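Local coordinates for protein hypothetical aldose 1-epimerase (Klebsiella pneumoniae subsp. pneumoniae MGH 78578, PDB 3TY1) that is of unknown function but probably binds carbohydrate, as a supersandwich-fold relative of the galactose mutarotases, at residues P217-P228 against T273-K284. Residues are numbered along the deposited sequence; the frame is centred on the assembly and turned at random. Where two conformers were deposited one is given.
Sequences PILEEGARFLAP and TLAAVVNKAGDK
Ile-218, the residue with most surface buried here, reaches Val-277 from the loop that precedes strand 224-226. With chi1 at -59°, CG1 lies beside the backbone N and CG2 is anti to it, facing the valine. CG2 lies 3.8 Å from Val-277 CG2 and also touches CG1, so the methyl fits against both branches of the valine while the two side chains cross obliquely. Beyond this point the chain makes a type II turn from Glu-220 to Ala-223 and runs back antiparallel to strand 273-278. Arg-224 pairs with Val-278, and Leu-226 with Ala-276, through two backbone hydrogen bonds each; the straightest, Leu-226 N to Ala-276 O, is 2.8 Å long at 175°. Phe-225 and Val-277 form the non-hydrogen-bonded pair between them. On the face that bears Arg-224 and Leu-226, Val-278 touches both: its CG1 meets Leu-226 CD1 at 3.7 Å, whereas CG2 sits over one face of the Arg-224 guanidinium, 3.9 Å from NH2. Water 3 lies in plane at the edge of that group, accepting from Arg-224 NE and donating to Asn-279 O, and NH1 forms a salt bridge with Glu-362. Just beyond Val-278, Lys-280 N donates to the anti lone pair of OE2 of Glu-220, in the turn before the other strand (2.8 Å), and water 1 links Asn-279 ND2 to Pro-217 O. Asn-279 in turn braces its own turn, OD1 accepting from Asp-283 N in the carbonyl plane and from Lys-284 N above it while ND2 donates to Asp-283 OD1. The pair makes one edge of the supersandwich's long antiparallel sheet within this chain, strand 272-278 lying between 224-229 and 285-291. Helix 355-369 packs over Leu-226 and Ala-276; on the other face Ile-315 of strand 311-318 meets Phe-225, Ala-275 and Val-277.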
ATOM      1  N   PRO A 217      -3.413   8.617  33.310  1.00 34.07           N
ATOM      2  CA  PRO A 217      -3.648   9.421  34.514  1.00 36.64           C
ATOM      3  C   PRO A 217      -2.500  10.299  34.964  1.00 37.09           C
ATOM      4  O   PRO A 217      -2.616  10.941  36.010  1.00 40.61           O
ATOM      5  CB  PRO A 217      -3.879   8.364  35.589  1.00 39.70           C
ATOM      6  CG  PRO A 217      -3.024   7.195  35.138  1.00 36.56           C
ATOM      7  CD  PRO A 217      -2.966   7.240  33.649  1.00 34.59           C
ATOM      8  N   ILE A 218      -1.380  10.300  34.242  1.00 33.18           N
ATOM      9  CA  ILE A 218      -0.240  11.165  34.606  1.00 35.53           C
ATOM     10  C   ILE A 218      -0.533  12.599  34.223  1.00 35.90           C
ATOM     11  O   ILE A 218      -0.419  13.502  35.044  1.00 35.55           O
ATOM     12  CB  ILE A 218       1.065  10.708  33.968  1.00 34.83           C
ATOM     13  CG1 ILE A 218       1.395   9.266  34.408  1.00 36.15           C
ATOM     14  CG2 ILE A 218       2.179  11.640  34.381  1.00 37.09           C
ATOM     15  CD1 ILE A 218       2.615   8.650  33.715  1.00 33.49           C
ATOM     16  N   LEU A 219      -0.930  12.803  32.970  1.00 34.28           N
ATOM     17  CA  LEU A 219      -1.242  14.130  32.451  1.00 32.32           C
ATOM     18  C   LEU A 219      -2.613  14.523  32.964  1.00 33.01           C
ATOM     19  O   LEU A 219      -3.530  13.712  32.982  1.00 34.78           O
ATOM     20  CB  LEU A 219      -1.210  14.171  30.915  1.00 31.12           C
ATOM     21  CG  LEU A 219      -1.324  15.532  30.266  1.00 32.71           C
ATOM     22  CD1 LEU A 219      -0.134  16.413  30.612  1.00 33.42           C
ATOM     23  CD2 LEU A 219      -1.430  15.341  28.730  1.00 29.68           C
ATOM     24  N   GLU A 220      -2.692  15.757  33.438  1.00 32.98           N
ATOM     25  CA  GLU A 220      -3.886  16.384  33.982  1.00 34.00           C
ATOM     26  C   GLU A 220      -3.547  17.856  34.202  1.00 36.53           C
ATOM     27  O   GLU A 220      -2.386  18.260  34.079  1.00 35.57           O
ATOM     28  CB  GLU A 220      -4.286  15.749  35.317  1.00 35.95           C
ATOM     29  CG  GLU A 220      -3.197  15.818  36.418  1.00 33.78           C
ATOM     30  CD  GLU A 220      -3.576  15.114  37.701  1.00 41.69           C
ATOM     31  OE1 GLU A 220      -4.596  14.411  37.724  1.00 46.58           O
ATOM     32  OE2 GLU A 220      -2.834  15.271  38.699  1.00 45.24           O
ATOM     33  N   GLU A 221      -4.571  18.650  34.463  1.00 37.36           N
ATOM     34  CA  GLU A 221      -4.400  20.039  34.890  1.00 38.65           C
ATOM     35  C   GLU A 221      -3.477  20.067  36.114  1.00 38.32           C
ATOM     36  O   GLU A 221      -3.718  19.357  37.092  1.00 38.14           O
ATOM     37  CB  GLU A 221      -5.752  20.645  35.283  1.00 38.59           C
ATOM     38  CG  GLU A 221      -5.687  22.128  35.549  1.00 49.01           C
ATOM     39  CD  GLU A 221      -7.064  22.734  35.733  1.00 62.07           C
ATOM     40  OE1 GLU A 221      -7.916  22.634  34.817  1.00 75.62           O
ATOM     41  OE2 GLU A 221      -7.294  23.327  36.788  1.00 69.64           O
ATOM     42  N   GLY A 222      -2.429  20.881  36.049  1.00 37.19           N
ATOM     43  CA  GLY A 222      -1.502  21.030  37.166  1.00 39.87           C
ATOM     44  C   GLY A 222      -0.384  19.998  37.147  1.00 38.81           C
ATOM     45  O   GLY A 222       0.481  20.011  38.017  1.00 37.40           O
ATOM     46  N   ALA A 223      -0.376  19.112  36.158  1.00 32.14           N
ATOM     47  CA  ALA A 223       0.769  18.205  35.974  1.00 31.35           C
ATOM     48  C   ALA A 223       1.927  19.080  35.580  1.00 33.96           C
ATOM     49  O   ALA A 223       1.729  20.211  35.093  1.00 35.89           O
ATOM     50  CB  ALA A 223       0.497  17.170  34.840  1.00 27.61           C
ATOM     51  N   ARG A 224       3.127  18.538  35.735  1.00 36.34           N
ATOM     52  CA  ARG A 224       4.344  19.299  35.538  1.00 37.23           C
ATOM     53  C   ARG A 224       5.324  18.551  34.653  1.00 36.27           C
ATOM     54  O   ARG A 224       5.361  17.312  34.668  1.00 34.68           O
ATOM     55  CB  ARG A 224       5.002  19.625  36.907  1.00 39.11           C
ATOM     56  CG  ARG A 224       4.192  20.598  37.741  1.00 41.10           C
ATOM     57  CD  ARG A 224       4.859  21.014  39.021  1.00 43.71           C
ATOM     58  NE  ARG A 224       5.126  19.864  39.871  1.00 40.74           N
ATOM     59  CZ  ARG A 224       6.308  19.497  40.380  1.00 48.06           C
ATOM     60  NH1 ARG A 224       7.424  20.192  40.168  1.00 44.61           N
ATOM     61  NH2 ARG A 224       6.364  18.415  41.146  1.00 48.56           N
ATOM     62  N   PHE A 225       6.083  19.312  33.870  1.00 34.35           N
ATOM     63  CA  PHE A 225       7.179  18.787  33.078  1.00 36.09           C
ATOM     64  C   PHE A 225       8.446  19.179  33.800  1.00 37.11           C
ATOM     65  O   PHE A 225       8.655  20.363  34.093  1.00 35.60           O
ATOM     66  CB  PHE A 225       7.205  19.328  31.648  1.00 35.00           C
ATOM     67  CG  PHE A 225       8.410  18.898  30.881  1.00 34.22           C
ATOM     68  CD1 PHE A 225       8.583  17.578  30.525  1.00 38.97           C
ATOM     69  CD2 PHE A 225       9.401  19.804  30.552  1.00 36.51           C
ATOM     70  CE1 PHE A 225       9.734  17.175  29.822  1.00 33.22           C
ATOM     71  CE2 PHE A 225      10.541  19.400  29.843  1.00 33.92           C
ATOM     72  CZ  PHE A 225      10.694  18.097  29.485  1.00 37.99           C
ATOM     73  N   LEU A 226       9.291  18.186  34.080  1.00 36.07           N
ATOM     74  CA  LEU A 226      10.534  18.397  34.818  1.00 36.59           C
ATOM     75  C   LEU A 226      11.720  18.074  33.914  1.00 36.96           C
ATOM     76  O   LEU A 226      11.764  17.035  33.279  1.00 33.40           O
ATOM     77  CB  LEU A 226      10.583  17.485  36.057  1.00 37.44           C
ATOM     78  CG  LEU A 226       9.347  17.394  36.961  1.00 37.50           C
ATOM     79  CD1 LEU A 226       9.492  16.349  38.065  1.00 43.87           C
ATOM     80  CD2 LEU A 226       8.965  18.773  37.498  1.00 39.34           C
ATOM     81  N   ALA A 227      12.718  18.949  33.871  1.00 36.70           N
ATOM     82  CA  ALA A 227      13.953  18.652  33.132  1.00 36.59           C
ATOM     83  C   ALA A 227      15.011  19.678  33.491  1.00 38.97           C
ATOM     84  O   ALA A 227      14.633  20.804  33.782  1.00 38.65           O
ATOM     85  CB  ALA A 227      13.690  18.705  31.624  1.00 35.44           C
ATOM     86  N   PRO A 228      16.304  19.288  33.493  1.00 40.34           N
ATOM     87  CA  PRO A 228      17.424  20.194  33.706  1.00 42.52           C
ATOM     88  C   PRO A 228      17.768  20.769  32.339  1.00 42.22           C
ATOM     89  O   PRO A 228      18.093  20.010  31.429  1.00 43.51           O
ATOM     90  CB  PRO A 228      18.530  19.292  34.241  1.00 43.48           C
ATOM     91  CG  PRO A 228      18.260  17.984  33.760  1.00 38.70           C
ATOM     92  CD  PRO A 228      16.807  17.925  33.273  1.00 38.37           C
ATOM     93  N   THR A 273      21.053  12.608  31.158  1.00 37.96           N
ATOM     94  CA  THR A 273      20.071  13.569  31.606  1.00 38.83           C
ATOM     95  C   THR A 273      18.754  12.838  31.904  1.00 40.20           C
ATOM     96  O   THR A 273      18.637  11.646  31.636  1.00 39.94           O
ATOM     97  CB  THR A 273      19.886  14.699  30.593  1.00 41.41           C
ATOM     98  OG1 THR A 273      19.178  15.776  31.220  1.00 45.40           O
ATOM     99  CG2 THR A 273      19.138  14.214  29.362  1.00 35.70           C
ATOM    100  N   LEU A 274      17.789  13.563  32.469  1.00 37.62           N
ATOM    101  CA  LEU A 274      16.544  12.970  32.955  1.00 37.78           C
ATOM    102  C   LEU A 274      15.442  13.981  32.749  1.00 37.52           C
ATOM    103  O   LEU A 274      15.599  15.143  33.128  1.00 41.75           O
ATOM    104  CB  LEU A 274      16.690  12.609  34.448  1.00 38.27           C
ATOM    105  CG  LEU A 274      15.689  11.766  35.204  1.00 40.22           C
ATOM    106  CD1 LEU A 274      15.553  10.394  34.561  1.00 33.84           C
ATOM    107  CD2 LEU A 274      16.084  11.626  36.677  1.00 36.35           C
ATOM    108  N   ALA A 275      14.351  13.544  32.138  1.00 33.70           N
ATOM    109  CA  ALA A 275      13.160  14.360  31.948  1.00 33.39           C
ATOM    110  C   ALA A 275      11.948  13.571  32.413  1.00 36.39           C
ATOM    111  O   ALA A 275      11.925  12.311  32.335  1.00 37.22           O
ATOM    112  CB  ALA A 275      13.026  14.744  30.481  1.00 30.98           C
ATOM    113  N   ALA A 276      10.923  14.277  32.850  1.00 34.42           N
ATOM    114  CA  ALA A 276       9.751  13.589  33.416  1.00 33.44           C
ATOM    115  C   ALA A 276       8.461  14.421  33.345  1.00 33.66           C
ATOM    116  O   ALA A 276       8.506  15.659  33.276  1.00 34.00           O
ATOM    117  CB  ALA A 276      10.059  13.211  34.883  1.00 31.79           C
ATOM    118  N   VAL A 277       7.333  13.720  33.319  1.00 31.85           N
ATOM    119  CA  VAL A 277       6.032  14.299  33.490  1.00 32.02           C
ATOM    120  C   VAL A 277       5.463  13.683  34.763  1.00 34.05           C
ATOM    121  O   VAL A 277       5.546  12.478  34.987  1.00 33.32           O
ATOM    122  CB  VAL A 277       5.104  14.127  32.288  1.00 34.43           C
ATOM    123  CG1 VAL A 277       4.981  12.655  31.851  1.00 32.15           C
ATOM    124  CG2 VAL A 277       3.715  14.697  32.635  1.00 35.03           C
ATOM    125  N   VAL A 278       4.944  14.533  35.634  1.00 34.76           N
ATOM    126  CA  VAL A 278       4.409  14.096  36.904  1.00 35.26           C
ATOM    127  C   VAL A 278       3.036  14.736  37.087  1.00 36.01           C
ATOM    128  O   VAL A 278       2.761  15.818  36.561  1.00 36.24           O
ATOM    129  CB  VAL A 278       5.370  14.433  38.049  1.00 39.47           C
ATOM    130  CG1 VAL A 278       6.759  13.826  37.789  1.00 37.59           C
ATOM    131  CG2 VAL A 278       5.474  15.961  38.274  1.00 37.61           C
ATOM    132  N   ASN A 279       2.160  14.040  37.795  1.00 34.34           N
ATOM    133  CA  ASN A 279       0.826  14.552  38.034  1.00 34.54           C
ATOM    134  C   ASN A 279       0.859  15.719  39.048  1.00 35.46           C
ATOM    135  O   ASN A 279       1.915  16.049  39.573  1.00 35.57           O
ATOM    136  CB  ASN A 279      -0.115  13.414  38.385  1.00 34.45           C
ATOM    137  CG  ASN A 279       0.098  12.825  39.767  1.00 40.15           C
ATOM    138  OD1 ASN A 279       1.063  13.138  40.488  1.00 36.12           O
ATOM    139  ND2 ASN A 279      -0.840  11.964  40.160  1.00 37.04           N
ATOM    140  N   LYS A 280      -0.280  16.333  39.298  1.00 38.54           N
ATOM    141  CA  LYS A 280      -0.357  17.518  40.168  0.50 39.40           C
ATOM    142  C   LYS A 280       0.015  17.215  41.626  1.00 41.78           C
ATOM    143  O   LYS A 280       0.732  18.003  42.274  1.00 42.21           O
ATOM    144  CB  LYS A 280      -1.759  18.137  40.082  0.50 40.59           C
ATOM    145  CG  LYS A 280      -1.926  19.498  40.783  0.50 42.99           C
ATOM    146  CD  LYS A 280      -3.394  19.880  40.828  0.50 44.51           C
ATOM    147  CE  LYS A 280      -3.628  21.054  41.786  0.50 49.11           C
ATOM    148  NZ  LYS A 280      -2.933  22.279  41.305  0.50 43.03           N
ATOM    149  N   ALA A 281      -0.460  16.084  42.154  1.00 41.24           N
ATOM    150  CA  ALA A 281      -0.153  15.689  43.523  1.00 43.54           C
ATOM    151  C   ALA A 281       1.326  15.267  43.687  1.00 44.55           C
ATOM    152  O   ALA A 281       1.835  15.236  44.798  1.00 44.72           O
ATOM    153  CB  ALA A 281      -1.086  14.540  43.972  1.00 43.88           C
ATOM    154  N   GLY A 282       2.003  14.951  42.587  1.00 42.34           N
ATOM    155  CA  GLY A 282       3.393  14.491  42.628  1.00 42.70           C
ATOM    156  C   GLY A 282       3.536  13.060  43.125  1.00 42.15           C
ATOM    157  O   GLY A 282       4.534  12.739  43.758  1.00 41.78           O
ATOM    158  N   ASP A 283       2.540  12.199  42.852  1.00 41.73           N
ATOM    159  CA  ASP A 283       2.609  10.775  43.241  1.00 40.76           C
ATOM    160  C   ASP A 283       2.531   9.766  42.072  1.00 39.11           C
ATOM    161  O   ASP A 283       2.593   8.571  42.300  1.00 37.86           O
ATOM    162  CB  ASP A 283       1.598  10.444  44.338  1.00 44.15           C
ATOM    163  CG  ASP A 283       0.147  10.639  43.924  1.00 46.47           C
ATOM    164  OD1 ASP A 283      -0.184  10.880  42.733  1.00 49.73           O
ATOM    165  OD2 ASP A 283      -0.681  10.520  44.835  1.00 52.65           O
ATOM    166  N   LYS A 284       2.358  10.268  40.843  1.00 36.19           N
ATOM    167  CA  LYS A 284       2.436   9.474  39.642  1.00 33.88           C
ATOM    168  C   LYS A 284       3.288  10.214  38.635  1.00 36.05           C
ATOM    169  O   LYS A 284       3.262  11.427  38.578  1.00 36.88           O
ATOM    170  CB  LYS A 284       1.070   9.252  39.005  1.00 35.46           C
ATOM    171  CG  LYS A 284       0.189   8.305  39.768  1.00 39.33           C
ATOM    172  CD  LYS A 284      -1.108   8.084  39.002  1.00 42.67           C
ATOM    173  CE  LYS A 284      -1.994   7.051  39.678  1.00 42.89           C
ATOM    174  NZ  LYS A 284      -2.488   7.471  41.019  1.00 48.34           N
TER
HETATM  175  O   HOH W   1      -3.127  11.488  38.576  1.00 44.96           O
HETATM  176  O   HOH W   2      -2.752  14.566  41.147  1.00 41.82           O
HETATM  177  O   HOH W   3       3.382  17.677  41.079  1.00 43.31           O